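PDB 5IZD: D-glyceraldehyde dehydrogenase (NADP(+)) from Thermoplasma acidophilum, which catalyses the NADP-dependent oxidation of D-glyceraldehyde to glycerate in the non-phosphorylated Entner-Doudoroff pathway. Local coordinates for the interface of chains A and B. Numbering follows the deposited sequence. Chains: chain A/B, D-glyceraldehyde dehydrogenase (NADP(+)).

Contact 1: the interface of chains A and B. Residues chain A 432-435, 437, 441-442; chain B 472-474.
B:Tyr474 lies alongside A:Tyr434, both side chains pointing the same way. The two residues come from parallel strands, 432-435 of chain A and 468-476 of chain B. The strands pair across the subunit boundary of this aldehyde dehydrogenase. A:Leu433 N donates to B:Asn472 O, B:Tyr474 N donates to A:Leu433 O at 2.9 Å, and A:Val435 N donates to B:Tyr474 O. These backbone bonds fix the register.

The packed part centres on B:Tyr474, which buries 113 Å² against chain A. A:Tyr434 CE1 sits over the centre of the B:Tyr474 ring, 3.5 Å from CG. The two ring planes are inclined to each other by about 35°, so it is the CD1-CE1 side of A:Tyr434 that dips onto the face. In B:Tyr474, CG stands anti to the carbonyl carbon (chi1 -77°), which swings the ring toward A:Tyr434. At the root of the side chain, A:Met437 SD comes within 3.9 Å of B:Tyr474 CB. On the other side of the strand pair, A:Val435 CG2 meets B:Ile473 CG2 at 3.8 Å.

The tip of B:Tyr474 is the polar, watered side of the contact. Its phenol OH, beside A:Glu441 CA, accepts a nearly straight bond from the backbone A:Ala442 N, 3.0 Å away. The same OH is 2.6 Å from water 1, which lies at the ring edge, in plane. Water 1 also lies 2.7 Å from A:Glu432 OE1, so on this side the phenol reaches chain A through water as well as directly. A:Glu432 is held within its own chain too: A:Tyr434 OH donates to its OE2 from above the carboxylate plane. That bond holds the tip of A:Tyr434; packing on B:Tyr474 is likely to limit the turn of the ring.

In the fold, the strand of chain B extends a sheet of chain A. The contact is centred about 14 Å from the active-site residue A:Glu247.

Contact 2: the interface of chains A and B. Residues chain A 481-482, 489, 492; chain B 263-264, 267.
The A:Phe492 ring takes the aliphatic chain of B:Lys267 on one face. This is a subunit contact of a homotetrameric aldehyde dehydrogenase: the C-terminal tail of chain A, with its 3-10 helix 489-492, packs on helix 262-274 of chain B. B:Lys267 CG lies 3.6 Å from the ring centroid, offset toward the rim, in a CH-pi contact. Its nearest ring atom is A:Phe492 CE1, at 3.4 Å. The carboxylate of B:Asp263 lies out beyond CD2, turned 70° from the ring. The backbone O of B:Asp263 is on the same side of the ring as the lysine, 3.9 Å from A:Phe492 CE2. The flat amide of B:Asn264 is the other planar group. A:Leu482 N approaches its OD1 from above the amide plane, 39° out of it, in a 2.9 Å hydrogen bond that is nearly straight at the hydrogen.

B:Lys267 is the main crossing residue. Beyond CG its chain is extended (chi2 175°), so it runs past the phenyl face and delivers NZ to the tail backbone. NZ donates to A:Leu482 O, 2.9 Å away and in the carbonyl plane. A:Leu482 is therefore bonded through both its N and its O, to two residues one turn apart on the same helix. The carboxylate of A:Asp489 crosses the lysine chain at about a right angle. Its OD1 forms a rather long salt bridge, 3.6 Å from B:Lys267 NZ, and would help offset the ammonium charge.

An alanine in place of A:Phe492 would probably leave the B:Lys267 methylenes without the face they rest on, free to turn and less able to hold NZ at A:Leu482 O.

The A:Leu482 side chain crosses that of B:Asn264: CD1 touches B:Asn264 CB at 3.7 Å and CG lies against the amide. A:Pro481 adds its CA beside the same amide oxygen.

Contact 1: the interface of chains A and B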
# COMPACT_ATOMS: atom_id res chain seq x y z
N GLU A 432 -1.06 16.66 -14.15
CA GLU A 432 0.21 16.24 -14.74
C GLU A 432 1.12 17.43 -15.04
O GLU A 432 0.69 18.42 -15.66
CB GLU A 432 0.01 15.42 -16.03
CG GLU A 432 -0.92 14.25 -15.84
CD GLU A 432 -1.18 13.44 -17.09
OE1 GLU A 432 -1.55 12.26 -16.88
OE2 GLU A 432 -1.13 13.96 -18.26
N LEU A 433 2.37 17.35 -14.54
CA LEU A 433 3.39 18.33 -14.87
C LEU A 433 4.52 17.59 -15.60
O LEU A 433 5.15 16.72 -15.03
CB LEU A 433 3.86 19.09 -13.62
CG LEU A 433 5.01 20.08 -13.81
CD1 LEU A 433 4.68 21.27 -14.68
CD2 LEU A 433 5.51 20.53 -12.45
N TYR A 434 4.79 17.95 -16.84
CA TYR A 434 5.87 17.41 -17.64
C TYR A 434 7.05 18.40 -17.58
O TYR A 434 6.98 19.57 -18.02
CB TYR A 434 5.40 17.15 -19.10
CG TYR A 434 4.34 16.07 -19.22
CD1 TYR A 434 4.68 14.71 -19.29
CD2 TYR A 434 2.98 16.40 -19.27
CE1 TYR A 434 3.71 13.72 -19.38
CE2 TYR A 434 2.00 15.42 -19.36
CZ TYR A 434 2.37 14.08 -19.38
OH TYR A 434 1.39 13.10 -19.48
N VAL A 435 8.15 17.93 -17.04
CA VAL A 435 9.31 18.75 -16.75
C VAL A 435 10.42 18.31 -17.66
O VAL A 435 10.93 17.21 -17.51
CB VAL A 435 9.77 18.55 -15.28
CG1 VAL A 435 11.02 19.37 -15.01
CG2 VAL A 435 8.65 18.91 -14.31
N MET A 437 10.38 17.51 -20.75
CA MET A 437 10.04 16.38 -21.60
C MET A 437 8.60 16.47 -22.06
O MET A 437 7.81 17.14 -21.45
CB MET A 437 10.23 15.06 -20.85
CG MET A 437 9.31 14.84 -19.64
SD MET A 437 9.54 13.20 -18.86
CE MET A 437 8.44 12.21 -19.88
N GLU A 441 1.20 10.66 -21.36
CA GLU A 441 1.16 9.97 -20.05
C GLU A 441 1.48 8.49 -20.22
O GLU A 441 1.24 7.90 -21.28
CB GLU A 441 -0.20 10.11 -19.35
CG GLU A 441 -1.41 9.38 -19.99
CD GLU A 441 -1.95 10.03 -21.27
OE1 GLU A 441 -1.46 11.08 -21.73
OE2 GLU A 441 -2.90 9.51 -21.83
N ALA A 442 2.00 7.88 -19.15
CA ALA A 442 2.34 6.48 -19.17
C ALA A 442 1.26 5.73 -18.40
O ALA A 442 0.55 6.31 -17.57
CB ALA A 442 3.72 6.22 -18.56
N ASN B 472 0.85 14.04 -10.68
CA ASN B 472 2.05 13.41 -11.26
C ASN B 472 3.02 14.49 -11.77
O ASN B 472 2.61 15.48 -12.43
CB ASN B 472 1.74 12.48 -12.44
CG ASN B 472 0.58 11.52 -12.19
OD1 ASN B 472 0.76 10.33 -11.97
ND2 ASN B 472 -0.62 12.04 -12.26
N ILE B 473 4.30 14.24 -11.52
CA ILE B 473 5.40 15.03 -12.06
C ILE B 473 6.32 14.07 -12.81
O ILE B 473 6.85 13.15 -12.27
CB ILE B 473 6.11 15.86 -10.96
CG1 ILE B 473 5.06 16.67 -10.17
CG2 ILE B 473 7.12 16.82 -11.57
CD1 ILE B 473 4.65 15.98 -8.89
N TYR B 474 6.40 14.28 -14.12
CA TYR B 474 7.17 13.47 -15.04
C TYR B 474 8.40 14.27 -15.23
O TYR B 474 8.33 15.35 -15.87
CB TYR B 474 6.47 13.32 -16.44
CG TYR B 474 5.31 12.36 -16.51
CD1 TYR B 474 4.13 12.61 -15.85
CD2 TYR B 474 5.39 11.19 -17.24
CE1 TYR B 474 3.04 11.75 -15.91
CE2 TYR B 474 4.32 10.29 -17.33
CZ TYR B 474 3.13 10.58 -16.66
OH TYR B 474 2.06 9.71 -16.72
O HOH W 1 -0.27 10.19 -15.74

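Contact 2: the interface of chains A and B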
# COMPACT_ATOMS: atom_id res chain seq x y z
N PRO A 481 -21.36 -14.56 25.02
CA PRO A 481 -22.48 -13.63 24.96
C PRO A 481 -21.98 -12.22 24.64
O PRO A 481 -20.94 -11.78 25.17
CB PRO A 481 -23.09 -13.68 26.38
CG PRO A 481 -22.60 -14.93 26.99
CD PRO A 481 -21.31 -15.31 26.30
N LEU A 482 -22.72 -11.52 23.79
CA LEU A 482 -22.43 -10.12 23.47
C LEU A 482 -22.78 -9.16 24.61
O LEU A 482 -23.76 -9.40 25.34
CB LEU A 482 -23.25 -9.70 22.25
CG LEU A 482 -22.85 -10.36 20.93
CD1 LEU A 482 -23.92 -10.02 19.88
CD2 LEU A 482 -21.47 -9.94 20.46
N ASP A 489 -28.50 -5.63 30.09
CA ASP A 489 -28.32 -7.09 30.28
C ASP A 489 -29.42 -7.69 31.15
O ASP A 489 -29.71 -8.89 30.98
CB ASP A 489 -26.86 -7.51 30.66
CG ASP A 489 -25.93 -7.71 29.34
OD1 ASP A 489 -26.44 -7.98 28.18
OD2 ASP A 489 -24.68 -7.60 29.47
N PHE A 492 -32.04 -9.84 29.40
CA PHE A 492 -31.66 -11.22 29.07
C PHE A 492 -31.38 -12.10 30.30
O PHE A 492 -30.91 -13.22 30.15
CB PHE A 492 -30.50 -11.18 28.06
CG PHE A 492 -30.91 -10.60 26.73
CD1 PHE A 492 -30.94 -9.23 26.53
CD2 PHE A 492 -31.40 -11.43 25.72
CE1 PHE A 492 -31.38 -8.70 25.32
CE2 PHE A 492 -31.82 -10.91 24.50
CZ PHE A 492 -31.82 -9.54 24.30
N ASP B 263 -29.91 -15.49 21.54
CA ASP B 263 -29.75 -14.34 22.47
C ASP B 263 -28.90 -13.25 21.81
O ASP B 263 -29.29 -12.09 21.80
CB ASP B 263 -29.09 -14.71 23.81
CG ASP B 263 -30.03 -15.42 24.78
OD1 ASP B 263 -31.30 -15.48 24.61
OD2 ASP B 263 -29.43 -15.92 25.78
N ASN B 264 -27.78 -13.64 21.23
CA ASN B 264 -26.93 -12.66 20.53
C ASN B 264 -27.58 -11.95 19.35
O ASN B 264 -27.37 -10.74 19.15
CB ASN B 264 -25.61 -13.28 20.10
CG ASN B 264 -24.71 -13.58 21.29
OD1 ASN B 264 -24.79 -12.94 22.35
ND2 ASN B 264 -23.86 -14.59 21.12
N LYS B 267 -30.21 -9.47 21.07
CA LYS B 267 -29.44 -8.34 21.57
C LYS B 267 -29.06 -7.39 20.45
O LYS B 267 -29.34 -6.22 20.54
CB LYS B 267 -28.17 -8.76 22.30
CG LYS B 267 -28.41 -9.26 23.68
CD LYS B 267 -27.11 -9.75 24.28
CE LYS B 267 -27.35 -10.29 25.70
NZ LYS B 267 -26.08 -10.96 26.13

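Contact 1 and contact 2 are about 58 Å apart, measured between the centres of their C-alpha atoms, and share no residue. They are related through sequence. The strand 468-476 that chain B brings to contact 1 leads, in each subunit, into the tail that chain A brings to contact 2. The interface is two-fold symmetric, so each subunit uses its C-terminal stretch twice on its partner. Contact 1 is the one near the active site; contact 2 is centred about 50 Å from A:Glu247. The exchanged ends would tie two subunits together within the homotetramer, a dimer of dimers.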